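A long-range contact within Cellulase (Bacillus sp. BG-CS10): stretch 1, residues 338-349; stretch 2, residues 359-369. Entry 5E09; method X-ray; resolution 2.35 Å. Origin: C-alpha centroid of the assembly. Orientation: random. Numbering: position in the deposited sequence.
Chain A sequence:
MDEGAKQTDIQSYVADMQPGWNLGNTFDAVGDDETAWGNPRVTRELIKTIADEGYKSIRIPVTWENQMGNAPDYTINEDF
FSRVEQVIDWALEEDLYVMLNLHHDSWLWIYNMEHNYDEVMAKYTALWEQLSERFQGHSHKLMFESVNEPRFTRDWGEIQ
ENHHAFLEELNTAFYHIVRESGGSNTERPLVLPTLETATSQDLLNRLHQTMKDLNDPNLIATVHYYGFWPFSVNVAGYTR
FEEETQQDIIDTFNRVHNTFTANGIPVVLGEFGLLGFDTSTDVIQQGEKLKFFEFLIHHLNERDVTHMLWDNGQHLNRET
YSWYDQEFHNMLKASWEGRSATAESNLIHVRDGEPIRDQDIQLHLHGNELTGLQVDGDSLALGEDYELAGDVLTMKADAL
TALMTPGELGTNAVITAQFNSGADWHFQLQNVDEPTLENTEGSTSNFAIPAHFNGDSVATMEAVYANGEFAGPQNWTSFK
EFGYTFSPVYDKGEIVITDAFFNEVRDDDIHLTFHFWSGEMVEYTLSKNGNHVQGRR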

# COMPACT_ATOMS: atom_id res chain seq x y z
N GLY A 338 12.62 -11.54 -9.79
CA GLY A 338 13.89 -11.46 -9.10
C GLY A 338 14.23 -10.05 -8.68
O GLY A 338 13.49 -9.11 -8.95
N ARG A 339 15.38 -9.90 -8.03
CA ARG A 339 15.77 -8.62 -7.45
C ARG A 339 16.21 -7.59 -8.49
O ARG A 339 16.82 -7.94 -9.51
CB ARG A 339 16.89 -8.84 -6.43
CG ARG A 339 16.49 -9.75 -5.28
CD ARG A 339 17.19 -9.36 -3.98
NE ARG A 339 16.81 -8.02 -3.53
CZ ARG A 339 17.28 -7.44 -2.44
NH1 ARG A 339 18.17 -8.08 -1.68
NH2 ARG A 339 16.88 -6.22 -2.10
N SER A 340 15.89 -6.33 -8.23
CA SER A 340 16.36 -5.21 -9.04
C SER A 340 17.40 -4.42 -8.26
O SER A 340 17.31 -4.31 -7.04
CB SER A 340 15.21 -4.28 -9.44
OG SER A 340 14.30 -4.94 -10.29
N ALA A 341 18.37 -3.87 -8.97
CA ALA A 341 19.30 -2.94 -8.34
C ALA A 341 18.56 -1.65 -8.03
O ALA A 341 17.61 -1.27 -8.73
CB ALA A 341 20.50 -2.68 -9.24
N THR A 342 18.99 -0.99 -6.96
CA THR A 342 18.42 0.31 -6.62
C THR A 342 19.59 1.24 -6.35
O THR A 342 20.74 0.89 -6.60
CB THR A 342 17.48 0.22 -5.39
OG1 THR A 342 18.22 -0.21 -4.24
CG2 THR A 342 16.35 -0.77 -5.64
N ALA A 343 19.30 2.44 -5.85
CA ALA A 343 20.34 3.36 -5.43
C ALA A 343 19.87 4.11 -4.18
O ALA A 343 18.70 4.04 -3.82
CB ALA A 343 20.68 4.33 -6.54
N GLU A 344 20.79 4.83 -3.53
CA GLU A 344 20.48 5.54 -2.30
C GLU A 344 19.38 6.58 -2.50
O GLU A 344 18.73 7.00 -1.55
CB GLU A 344 21.74 6.22 -1.75
CG GLU A 344 22.36 7.22 -2.71
CD GLU A 344 23.63 7.85 -2.16
OE1 GLU A 344 23.83 7.82 -0.93
OE2 GLU A 344 24.44 8.37 -2.97
N SER A 345 19.17 6.98 -3.75
CA SER A 345 18.17 7.97 -4.10
C SER A 345 17.83 7.86 -5.59
O SER A 345 18.65 7.38 -6.37
CB SER A 345 18.68 9.38 -3.77
OG SER A 345 17.90 10.37 -4.40
N ASN A 346 16.63 8.29 -5.97
CA ASN A 346 16.28 8.32 -7.39
C ASN A 346 16.46 9.74 -7.92
O ASN A 346 16.05 10.06 -9.03
CB ASN A 346 14.85 7.84 -7.62
CG ASN A 346 13.81 8.88 -7.23
OD1 ASN A 346 13.91 9.50 -6.17
ND2 ASN A 346 12.82 9.07 -8.08
N LEU A 347 17.08 10.59 -7.10
CA LEU A 347 17.30 11.98 -7.44
C LEU A 347 18.79 12.31 -7.50
O LEU A 347 19.59 11.81 -6.71
CB LEU A 347 16.63 12.90 -6.42
CG LEU A 347 15.14 12.69 -6.14
CD1 LEU A 347 14.66 13.71 -5.11
CD2 LEU A 347 14.31 12.78 -7.42
N ILE A 348 19.15 13.17 -8.45
CA ILE A 348 20.48 13.77 -8.52
C ILE A 348 20.33 15.29 -8.48
O ILE A 348 19.79 15.88 -9.42
CB ILE A 348 21.22 13.38 -9.80
CG1 ILE A 348 21.42 11.87 -9.87
CG2 ILE A 348 22.56 14.11 -9.89
CD1 ILE A 348 21.97 11.41 -11.19
N HIS A 349 20.79 15.91 -7.41
CA HIS A 349 20.66 17.35 -7.26
C HIS A 349 21.90 18.11 -7.71
O HIS A 349 23.02 17.77 -7.33
CB HIS A 349 20.33 17.72 -5.82
CG HIS A 349 19.06 17.11 -5.31
ND1 HIS A 349 19.03 15.89 -4.68
CD2 HIS A 349 17.78 17.55 -5.36
CE1 HIS A 349 17.78 15.61 -4.34
NE2 HIS A 349 17.01 16.59 -4.75
N GLN A 359 29.77 13.92 -9.70
CA GLN A 359 28.89 13.56 -8.59
C GLN A 359 28.81 12.05 -8.38
O GLN A 359 28.56 11.31 -9.33
CB GLN A 359 27.48 14.12 -8.80
CG GLN A 359 27.42 15.64 -8.86
CD GLN A 359 26.41 16.22 -7.89
OE1 GLN A 359 25.49 15.52 -7.44
NE2 GLN A 359 26.57 17.50 -7.56
N ASP A 360 29.03 11.62 -7.15
CA ASP A 360 28.98 10.20 -6.81
C ASP A 360 27.58 9.78 -6.36
O ASP A 360 26.82 10.59 -5.82
CB ASP A 360 29.99 9.87 -5.71
CG ASP A 360 31.41 9.77 -6.24
OD1 ASP A 360 31.66 10.20 -7.39
OD2 ASP A 360 32.29 9.25 -5.51
N ILE A 361 27.25 8.51 -6.59
CA ILE A 361 25.93 7.95 -6.33
C ILE A 361 26.06 6.50 -5.88
O ILE A 361 26.60 5.67 -6.62
CB ILE A 361 25.01 7.99 -7.57
CG1 ILE A 361 24.86 9.41 -8.11
CG2 ILE A 361 23.65 7.39 -7.24
CD1 ILE A 361 24.48 9.45 -9.57
N GLN A 362 25.57 6.20 -4.69
CA GLN A 362 25.69 4.85 -4.16
C GLN A 362 24.61 3.95 -4.75
O GLN A 362 23.42 4.18 -4.57
CB GLN A 362 25.61 4.87 -2.63
CG GLN A 362 25.70 3.51 -1.97
CD GLN A 362 27.06 2.85 -2.14
OE1 GLN A 362 27.15 1.72 -2.61
NE2 GLN A 362 28.12 3.57 -1.76
N LEU A 363 25.04 2.92 -5.47
CA LEU A 363 24.15 1.92 -6.02
C LEU A 363 23.96 0.78 -5.02
O LEU A 363 24.86 0.49 -4.24
CB LEU A 363 24.70 1.38 -7.34
CG LEU A 363 24.15 1.91 -8.67
CD1 LEU A 363 23.89 3.41 -8.63
CD2 LEU A 363 25.13 1.55 -9.79
N HIS A 364 22.78 0.16 -5.03
CA HIS A 364 22.56 -1.09 -4.32
C HIS A 364 22.29 -2.15 -5.36
O HIS A 364 21.16 -2.30 -5.82
CB HIS A 364 21.37 -1.00 -3.35
CG HIS A 364 21.41 0.19 -2.44
ND1 HIS A 364 22.53 0.54 -1.70
CD2 HIS A 364 20.46 1.11 -2.14
CE1 HIS A 364 22.27 1.62 -1.00
NE2 HIS A 364 21.02 1.99 -1.24
N LEU A 365 23.32 -2.89 -5.72
CA LEU A 365 23.25 -3.77 -6.88
C LEU A 365 22.36 -4.99 -6.65
O LEU A 365 21.77 -5.52 -7.59
CB LEU A 365 24.66 -4.21 -7.29
CG LEU A 365 25.51 -3.07 -7.86
CD1 LEU A 365 26.93 -3.55 -8.12
CD2 LEU A 365 24.89 -2.50 -9.13
N HIS A 366 22.26 -5.42 -5.39
CA HIS A 366 21.44 -6.58 -5.02
C HIS A 366 21.76 -7.80 -5.88
O HIS A 366 20.86 -8.51 -6.32
CB HIS A 366 19.95 -6.24 -5.14
CG HIS A 366 19.49 -5.16 -4.20
ND1 HIS A 366 18.49 -4.27 -4.52
CD2 HIS A 366 19.89 -4.84 -2.94
CE1 HIS A 366 18.30 -3.44 -3.51
NE2 HIS A 366 19.13 -3.77 -2.54
N GLY A 367 23.05 -8.04 -6.12
CA GLY A 367 23.48 -9.20 -6.88
C GLY A 367 23.45 -9.00 -8.39
O GLY A 367 23.81 -9.91 -9.14
N ASN A 368 23.03 -7.83 -8.83
CA ASN A 368 23.01 -7.52 -10.26
C ASN A 368 24.26 -6.76 -10.68
O ASN A 368 25.10 -6.45 -9.84
CB ASN A 368 21.76 -6.71 -10.63
CG ASN A 368 20.49 -7.50 -10.44
OD1 ASN A 368 20.46 -8.71 -10.66
ND2 ASN A 368 19.41 -6.81 -10.04
N GLU A 369 24.36 -6.47 -11.97
CA GLU A 369 25.49 -5.74 -12.51
C GLU A 369 25.01 -4.59 -13.40
O GLU A 369 24.09 -4.77 -14.19
CB GLU A 369 26.41 -6.67 -13.31
CG GLU A 369 26.90 -7.90 -12.56
CD GLU A 369 27.95 -7.57 -11.51
OE1 GLU A 369 28.41 -6.41 -11.44
OE2 GLU A 369 28.31 -8.48 -10.73

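Stretch 1 (338-349) of this cellulase from Bacillus sp. BG-CS10 lies alongside stretch 2 (359-369), and together they bury 791 Å² of surface. The backbones meet as a short antiparallel pairing centred on T342 and A343, opposite H364 and L363. T342 and H364 form the hydrogen-bonded pair: T342 N donates to H364 O at 2.8 Å, and H364 N returns a bond to T342 O at 2.7 Å. The next pair, A343 and L363, is non-hydrogen-bonded and comes closer, CA to CA 4.1 Å. One step further, E344 N donates to Q362 O at 2.9 Å. A341 CA also lies 3.2 Å from H364 O, a CA-H...O contact that extends the close fit beyond the paired residues.

Beyond the pairing, E344 takes over with its side chain. Its CA-to-CB bond points sideways, but the carboxylate end swings in, and Q362 N donates to E344 OE2 at 3.0 Å, nearly straight at 172°. A side-chain oxygen thus serves a backbone NH of the neighbouring strand, and the E344 side chain lies against Q362, CD to CB 3.6 Å.

At the other end, stretch 2 reverses through a type I' turn from L365 to N368, closed by N368 N to L365 O at 2.9 Å. H366 and G367 both have positive phi, and at G367 a CB would be jammed against the carbonyl oxygen of H366. The turn presents two side chains, H366 and N368, toward stretch 1, where they bind successive carbonyls: N368 ND2 donates to R339 O at 2.9 Å, and H366 ND1 to S340 O at 2.8 Å, both at 172°. The small A341 follows, and the CB of A341 lies against the turn, 3.5 Å from L365 O.

H366 has the largest covered area of any residue here, 95 Å². S340 O meets its ring at the edge, near the ring plane, as a bond to ND1 requires, while R339 covers one face: the guanidinium lies flat on the ring, centres 3.8 Å apart and planes 16° from parallel. This is a stack of two flat groups; R339 NH2 and H366 NE2 are 3.4 Å apart, but the angle is too poor for a hydrogen bond. T342 OG1 touches two imidazoles, 3.3 Å from H366 CE1 and 3.3 Å from H364 CD2, the latter at the ring edge. T342 and H364 share one face of the sheet.

The other face carries A343 and L363. The A343 methyl packs against two larger side chains: L363 CD1 lies 3.9 Å from A343 CB, and I361 CG2 4.3 Å from it. I361 reaches further with its other branch, CD1 meeting I348 CD1 at 3.6 Å. This apolar contact bridges strands 347-349 and 359-364, which run roughly antiparallel (157°) with axes 9.1 Å apart at closest approach, and the isoleucine contact spans the gap.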